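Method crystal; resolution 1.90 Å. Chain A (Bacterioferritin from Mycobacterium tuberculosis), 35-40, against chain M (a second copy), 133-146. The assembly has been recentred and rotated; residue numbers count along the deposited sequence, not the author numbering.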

# COMPACT_ATOMS: atom_id res chain seq x y z
N ASP A 35 33.69 26.15 14.08
CA ASP A 35 32.28 26.40 14.23
C ASP A 35 31.98 27.72 14.91
O ASP A 35 31.12 28.41 14.49
CB ASP A 35 31.61 25.28 14.97
CG ASP A 35 30.29 24.93 14.40
OD1 ASP A 35 29.79 25.70 13.60
OD2 ASP A 35 29.75 23.91 14.78
N ASN A 36 32.72 28.04 15.96
CA ASN A 36 32.61 29.29 16.71
C ASN A 36 32.97 30.53 15.92
O ASN A 36 32.37 31.55 16.11
CB ASN A 36 33.32 29.26 18.05
CG ASN A 36 33.27 30.60 18.79
OD1 ASN A 36 32.25 31.21 18.92
ND2 ASN A 36 34.39 31.02 19.26
N TRP A 37 33.95 30.41 15.04
CA TRP A 37 34.35 31.48 14.16
C TRP A 37 33.27 31.72 13.06
O TRP A 37 33.31 32.67 12.35
CB TRP A 37 35.73 31.19 13.52
CG TRP A 37 36.88 31.32 14.42
CD1 TRP A 37 36.92 32.02 15.55
CD2 TRP A 37 38.18 30.75 14.27
NE1 TRP A 37 38.12 31.96 16.11
CE2 TRP A 37 38.93 31.16 15.36
CE3 TRP A 37 38.77 29.93 13.32
CZ2 TRP A 37 40.26 30.79 15.54
CZ3 TRP A 37 40.09 29.56 13.50
CH2 TRP A 37 40.81 29.99 14.61
N GLY A 38 32.34 30.78 12.98
CA GLY A 38 31.33 30.72 11.96
C GLY A 38 31.61 29.97 10.66
O GLY A 38 30.81 30.00 9.78
N PHE A 39 32.73 29.29 10.56
CA PHE A 39 33.07 28.48 9.41
C PHE A 39 32.43 27.10 9.59
O PHE A 39 33.09 26.12 9.71
CB PHE A 39 34.59 28.39 9.24
CG PHE A 39 35.28 29.73 9.10
CD1 PHE A 39 35.13 30.48 7.96
CD2 PHE A 39 36.04 30.24 10.11
CE1 PHE A 39 35.73 31.72 7.82
CE2 PHE A 39 36.63 31.46 9.98
CZ PHE A 39 36.46 32.21 8.82
N THR A 40 31.11 27.06 9.62
CA THR A 40 30.44 25.81 9.95
C THR A 40 30.68 24.69 8.97
O THR A 40 30.86 23.61 9.37
CB THR A 40 28.94 25.94 10.15
OG1 THR A 40 28.34 26.52 9.01
CG2 THR A 40 28.64 26.73 11.36
N ILE M 133 23.83 37.07 21.06
CA ILE M 133 24.99 37.93 21.06
C ILE M 133 26.17 37.27 20.36
O ILE M 133 26.77 37.84 19.49
CB ILE M 133 25.38 38.24 22.53
CG1 ILE M 133 24.24 38.94 23.28
CG2 ILE M 133 26.65 39.00 22.61
CD1 ILE M 133 24.43 39.01 24.74
N ASP M 134 26.45 36.03 20.70
CA ASP M 134 27.52 35.29 20.11
C ASP M 134 27.34 35.19 18.57
O ASP M 134 28.27 35.35 17.83
CB ASP M 134 27.54 33.91 20.76
CG ASP M 134 28.71 33.09 20.34
OD1 ASP M 134 29.77 33.63 20.26
OD2 ASP M 134 28.55 31.93 20.05
N TYR M 135 26.13 34.96 18.11
CA TYR M 135 25.88 34.90 16.72
C TYR M 135 26.15 36.29 16.07
O TYR M 135 26.86 36.38 15.11
CB TYR M 135 24.45 34.43 16.44
CG TYR M 135 23.98 34.85 15.08
CD1 TYR M 135 24.26 34.10 13.99
CD2 TYR M 135 23.32 36.04 14.88
CE1 TYR M 135 23.89 34.48 12.76
CE2 TYR M 135 22.95 36.43 13.64
CZ TYR M 135 23.25 35.64 12.57
OH TYR M 135 22.89 35.99 11.29
N LEU M 136 25.63 37.34 16.63
CA LEU M 136 25.89 38.65 16.08
C LEU M 136 27.37 39.05 16.15
O LEU M 136 27.93 39.42 15.16
CB LEU M 136 24.95 39.68 16.69
CG LEU M 136 23.44 39.43 16.60
CD1 LEU M 136 22.68 40.20 17.60
CD2 LEU M 136 22.90 39.72 15.26
N GLU M 137 28.01 38.86 17.28
CA GLU M 137 29.42 39.14 17.43
C GLU M 137 30.31 38.33 16.45
O GLU M 137 31.22 38.85 15.94
CB GLU M 137 29.86 39.04 18.88
CG GLU M 137 29.17 40.03 19.73
CD GLU M 137 29.75 40.14 21.09
OE1 GLU M 137 30.19 39.14 21.56
OE2 GLU M 137 29.74 41.18 21.70
N THR M 138 29.96 37.08 16.19
CA THR M 138 30.55 36.27 15.14
C THR M 138 30.28 36.88 13.74
O THR M 138 31.15 36.94 12.97
CB THR M 138 30.07 34.79 15.22
OG1 THR M 138 30.62 34.18 16.37
CG2 THR M 138 30.49 34.00 14.07
N GLN M 139 29.11 37.39 13.44
CA GLN M 139 28.85 38.00 12.13
C GLN M 139 29.76 39.22 11.79
O GLN M 139 30.30 39.37 10.71
CB GLN M 139 27.37 38.41 12.05
CG GLN M 139 26.37 37.40 11.53
CD GLN M 139 26.90 36.01 11.35
OE1 GLN M 139 27.25 35.34 12.29
NE2 GLN M 139 26.94 35.59 10.15
N LEU M 140 29.95 40.07 12.78
CA LEU M 140 30.82 41.21 12.67
C LEU M 140 32.27 40.82 12.48
O LEU M 140 32.91 41.43 11.68
CB LEU M 140 30.66 42.11 13.86
CG LEU M 140 29.27 42.70 13.92
CD1 LEU M 140 28.99 43.22 15.23
CD2 LEU M 140 29.17 43.76 12.85
N GLU M 141 32.76 39.79 13.17
CA GLU M 141 34.10 39.27 12.94
C GLU M 141 34.29 38.78 11.52
O GLU M 141 35.26 39.10 10.89
CB GLU M 141 34.42 38.14 13.88
CG GLU M 141 34.45 38.56 15.26
CD GLU M 141 34.66 37.45 16.23
OE1 GLU M 141 34.70 36.27 15.83
OE2 GLU M 141 34.77 37.77 17.41
N LEU M 142 33.32 38.06 11.00
CA LEU M 142 33.35 37.56 9.66
C LEU M 142 33.42 38.66 8.61
O LEU M 142 34.05 38.48 7.62
CB LEU M 142 32.19 36.62 9.37
CG LEU M 142 32.24 35.16 9.80
CD1 LEU M 142 30.98 34.50 9.46
CD2 LEU M 142 33.39 34.45 9.18
N MET M 143 32.78 39.79 8.83
CA MET M 143 32.89 40.91 7.92
C MET M 143 34.33 41.40 7.88
O MET M 143 34.81 41.81 6.86
CB MET M 143 32.00 42.09 8.28
CG MET M 143 30.56 41.90 8.10
SD MET M 143 29.60 43.22 8.74
CE MET M 143 28.01 42.82 8.19
N ASP M 144 34.96 41.40 9.03
CA ASP M 144 36.38 41.71 9.08
C ASP M 144 37.27 40.65 8.43
O ASP M 144 38.13 40.97 7.68
CB ASP M 144 36.82 41.95 10.49
CG ASP M 144 36.14 43.09 11.12
OD1 ASP M 144 35.72 43.97 10.41
OD2 ASP M 144 36.03 43.12 12.33
N LYS M 145 37.06 39.39 8.78
CA LYS M 145 37.78 38.32 8.22
C LYS M 145 37.54 38.09 6.73
O LYS M 145 38.45 37.90 6.02
CB LYS M 145 37.54 37.04 9.03
CG LYS M 145 37.99 37.13 10.43
CD LYS M 145 37.92 35.83 11.11
CE LYS M 145 38.53 35.95 12.47
NZ LYS M 145 37.84 35.19 13.48
N LEU M 146 36.31 38.04 6.29
CA LEU M 146 35.98 37.86 4.89
C LEU M 146 36.03 39.10 4.04
O LEU M 146 36.13 39.02 2.85
CB LEU M 146 34.58 37.29 4.75
CG LEU M 146 34.33 35.94 5.35
CD1 LEU M 146 33.00 35.50 4.97
CD2 LEU M 146 35.36 35.09 4.78
O HOH W 1 32.72 33.68 20.77
O HOH W 2 34.74 34.64 12.83

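How does the helix of chain M first meet its neighbour? Asp M134 comes near through the end of its side chain, but what lies across from it is another acceptor: Asn A36 OD1 stands 3.7 Å from Asp M134 OD1, too far and of the wrong kind for a direct bond. Water 1 fills the gap. Water 1 lies 3.0 Å from Asp M134 OD1, placed to donate to it, and accepts a weak hydrogen bond from Asn A36 ND2 at 3.5 Å, so it can bridge the two side chains.

What does Thr M138 do one turn later? Its CA-to-CB bond points toward chain A, and the CA of Thr M138 lies 6.2 Å from the CA of Trp A37. Thr M138 OG1 is 3.2 Å from Asn A36 O, placed to donate a hydrogen bond, although Asp M134 O, 3.0 Å from Thr M138 OG1, lies within reach of the same proton and the geometry does not settle the choice. The methyl packs against backbone: Thr M138 CG2 is 3.6 Å from Trp A37 O and 3.9 Å from Gly A38 N. This close approach depends on Gly A38, which leaves the helix with positive phi in a Schellman motif, the Gly A38 N bonded back to Asp A35 O at 3.1 Å. A CB on Gly A38 would point toward chain M and lie 3.1 Å from Thr M138 CG2 and 3.2 Å from Leu M142 CD1, both tight; the backbone angles by themselves already call for glycine, since a CB would also be jammed against the preceding carbonyl.

Where does the contact turn apolar? It does so at Leu M142, one further turn along and also directed toward chain A. Leu M142 CD2 sits 3.8 Å from Phe A39 CZ, a packing contact between buried side chains, and the same Leu M142 CD2 is 3.6 Å from Trp A37 O.

How does Lys M145 close the contact? Its long side chain brings the charged amine over one face of the Trp A37 indole, with Lys M145 NZ 3.9 Å from Trp A37 CD1. Lys M145 NZ lies 4.1 Å from the centroid of the five-membered ring of Trp A37 and 19° off its normal, a cation-pi interaction. Water 2 ties this end together: it accepts from Lys M145 NZ at 3.2 Å, donates to Trp A37 O at a short 2.5 Å, and gives a weak hydrogen bond to Glu M141 OE1 at 3.4 Å.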